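Local coordinates for protein alpha,alpha-trehalose-phosphate synthase (UDP-forming) (PDB 5UOF) that belongs to glycosyltransferase family 20 and has the two-domain GT-B fold, assembled here as a dimer, at residues D199-A202 with F203-I207. Residues are numbered along the deposited sequence; the frame is centred on the assembly and turned at random.
Sequences DRQA and FTDYI
Q201 and D205 meet one turn apart on helix 197-209, joined by a side-chain hydrogen bond of 2.9 Å from Q201 NE2 to D205 OD1. The oxygen lies nearly in the plane of the Q201 amide, yet the N-H reaches D205 OD1 from above the carboxylate plane, and the two flat groups are turned 47° against each other. Q201 leaves the helix with CG anti to its N (chi1 -171°) and then bends at chi2, which carries the amide toward D205, where NE2 meets OD1. The other end of the amide is used as well: R200 NH2 donates to Q201 OE1 over 2.9 Å, from above the plane of that carbonyl, while R200 NE forms a salt bridge with D197. Beneath these groups runs the ordinary i to i+4 ladder. D205 N sits 2.7 Å from Q201 O, and Y206 N bonds A202 O. F203 N reaches D199 O at 3.2 Å, its ring turned away toward F194, M186 and L221. T204 lies beside R200, pointing the same way; its OG1 stands next to its own backbone N (chi1 -60°) and donates back to R200 O at 3.0 Å, a carbonyl that also accepts T204 N. The hydroxyl approaches from above the carbonyl plane, the amide at a smaller tilt, and this second bond gives the hydroxyl of the buried T204 a partner within the helix. D205 OD2 forms a salt bridge with R209 of the second subunit, against which Q201 also packs. In the hydrogen-bonded series R200-Q201-D205, bonds at both ends should hold the Q201 amide in place; they may also restrain the carboxylate and probably help present its negative charge to the arginine across the dimer interface.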
ATOM      1  N   ASP A 199       0.422   6.262  12.471  1.00 11.09           N
ATOM      2  CA  ASP A 199       1.702   6.651  11.884  1.00 14.03           C
ATOM      3  C   ASP A 199       2.848   6.308  12.827  1.00 13.18           C
ATOM      4  O   ASP A 199       3.874   5.757  12.411  1.00 12.98           O
ATOM      5  CB  ASP A 199       1.708   8.156  11.578  1.00 12.77           C
ATOM      6  CG  ASP A 199       0.616   8.565  10.614  1.00 17.56           C
ATOM      7  OD1 ASP A 199       0.441   7.875   9.587  1.00 14.41           O
ATOM      8  OD2 ASP A 199      -0.064   9.578  10.890  1.00 21.77           O
ATOM      9  N   ARG A 200       2.693   6.652  14.105  1.00 12.69           N
ATOM     10  CA  ARG A 200       3.699   6.317  15.108  1.00 11.53           C
ATOM     11  C   ARG A 200       3.952   4.816  15.156  1.00 13.95           C
ATOM     12  O   ARG A 200       5.107   4.372  15.230  1.00 18.01           O
ATOM     13  CB  ARG A 200       3.242   6.834  16.477  1.00 12.45           C
ATOM     14  CG  ARG A 200       4.175   6.490  17.625  1.00 16.91           C
ATOM     15  CD  ARG A 200       3.449   6.472  18.969  1.00 21.70           C
ATOM     16  NE  ARG A 200       2.386   5.469  18.985  1.00 28.70           N
ATOM     17  CZ  ARG A 200       2.599   4.159  19.099  1.00 33.69           C
ATOM     18  NH1 ARG A 200       3.837   3.690  19.209  1.00 36.35           N
ATOM     19  NH2 ARG A 200       1.575   3.316  19.096  1.00 30.30           N
ATOM     20  N   GLN A 201       2.880   4.016  15.110  1.00 13.54           N
ATOM     21  CA  GLN A 201       3.039   2.568  15.181  1.00 13.06           C
ATOM     22  C   GLN A 201       3.691   2.009  13.925  1.00 13.34           C
ATOM     23  O   GLN A 201       4.448   1.038  14.014  1.00 12.19           O
ATOM     24  CB  GLN A 201       1.688   1.889  15.407  1.00 15.40           C
ATOM     25  CG  GLN A 201       1.817   0.399  15.706  1.00 15.78           C
ATOM     26  CD  GLN A 201       2.524   0.124  17.027  1.00 22.67           C
ATOM     27  OE1 GLN A 201       2.105   0.613  18.078  1.00 26.78           O
ATOM     28  NE2 GLN A 201       3.592  -0.667  16.983  1.00 20.83           N
ATOM     29  N   ALA A 202       3.402   2.591  12.753  1.00 13.84           N
ATOM     30  CA  ALA A 202       4.049   2.133  11.523  1.00 11.57           C
ATOM     31  C   ALA A 202       5.560   2.292  11.608  1.00 12.15           C
ATOM     32  O   ALA A 202       6.318   1.396  11.211  1.00 13.35           O
ATOM     33  CB  ALA A 202       3.503   2.907  10.320  1.00 10.68           C
ATOM     34  N   PHE A 203       6.018   3.438  12.118  1.00 11.65           N
ATOM     35  CA  PHE A 203       7.449   3.664  12.287  1.00 14.30           C
ATOM     36  C   PHE A 203       8.029   2.692  13.309  1.00 14.65           C
ATOM     37  O   PHE A 203       9.074   2.074  13.074  1.00 16.75           O
ATOM     38  CB  PHE A 203       7.677   5.117  12.705  1.00 12.81           C
ATOM     39  CG  PHE A 203       9.118   5.482  12.912  1.00 16.87           C
ATOM     40  CD1 PHE A 203       9.965   5.665  11.827  1.00 14.34           C
ATOM     41  CD2 PHE A 203       9.624   5.675  14.193  1.00 16.79           C
ATOM     42  CE1 PHE A 203      11.300   6.011  12.016  1.00 17.66           C
ATOM     43  CE2 PHE A 203      10.960   6.025  14.388  1.00 18.87           C
ATOM     44  CZ  PHE A 203      11.797   6.191  13.296  1.00 18.82           C
ATOM     45  N   THR A 204       7.347   2.540  14.447  1.00 13.37           N
ATOM     46  CA  THR A 204       7.795   1.613  15.481  1.00 13.47           C
ATOM     47  C   THR A 204       7.857   0.186  14.948  1.00 17.98           C
ATOM     48  O   THR A 204       8.811  -0.550  15.230  1.00 16.58           O
ATOM     49  CB  THR A 204       6.861   1.704  16.692  1.00 17.08           C
ATOM     50  OG1 THR A 204       6.889   3.043  17.200  1.00 20.17           O
ATOM     51  CG2 THR A 204       7.312   0.768  17.788  1.00 20.05           C
ATOM     52  N   ASP A 205       6.848  -0.214  14.168  1.00 14.77           N
ATOM     53  CA  ASP A 205       6.845  -1.541  13.560  1.00 14.20           C
ATOM     54  C   ASP A 205       8.083  -1.758  12.702  1.00 14.19           C
ATOM     55  O   ASP A 205       8.691  -2.831  12.744  1.00 16.03           O
ATOM     56  CB  ASP A 205       5.594  -1.737  12.704  1.00 14.61           C
ATOM     57  CG  ASP A 205       4.356  -2.059  13.527  1.00 19.88           C
ATOM     58  OD1 ASP A 205       4.478  -2.316  14.742  1.00 17.63           O
ATOM     59  OD2 ASP A 205       3.252  -2.059  12.939  1.00 17.63           O
ATOM     60  N   TYR A 206       8.449  -0.763  11.894  1.00 14.36           N
ATOM     61  CA  TYR A 206       9.642  -0.899  11.066  1.00 13.53           C
ATOM     62  C   TYR A 206      10.865  -1.161  11.931  1.00 15.27           C
ATOM     63  O   TYR A 206      11.638  -2.092  11.673  1.00 15.87           O
ATOM     64  CB  TYR A 206       9.846   0.358  10.209  1.00 13.55           C
ATOM     65  CG  TYR A 206      10.965   0.224   9.181  1.00 13.53           C
ATOM     66  CD1 TYR A 206      12.298   0.412   9.537  1.00 16.60           C
ATOM     67  CD2 TYR A 206      10.683  -0.069   7.849  1.00 13.38           C
ATOM     68  CE1 TYR A 206      13.311   0.295   8.598  1.00 18.85           C
ATOM     69  CE2 TYR A 206      11.697  -0.194   6.908  1.00 13.81           C
ATOM     70  CZ  TYR A 206      13.007  -0.010   7.292  1.00 14.38           C
ATOM     71  OH  TYR A 206      14.018  -0.133   6.367  1.00 14.89           O
ATOM     72  N   ILE A 207      11.043  -0.350  12.979  1.00 14.60           N
ATOM     73  CA  ILE A 207      12.228  -0.455  13.833  1.00 15.03           C
ATOM     74  C   ILE A 207      12.269  -1.811  14.529  1.00 20.13           C
ATOM     75  O   ILE A 207      13.296  -2.502  14.528  1.00 19.09           O
ATOM     76  CB  ILE A 207      12.239   0.694  14.861  1.00 17.67           C
ATOM     77  CG1 ILE A 207      12.343   2.053  14.164  1.00 22.15           C
ATOM     78  CG2 ILE A 207      13.350   0.485  15.889  1.00 21.89           C
ATOM     79  CD1 ILE A 207      13.692   2.337  13.611  1.00 28.27           C
TER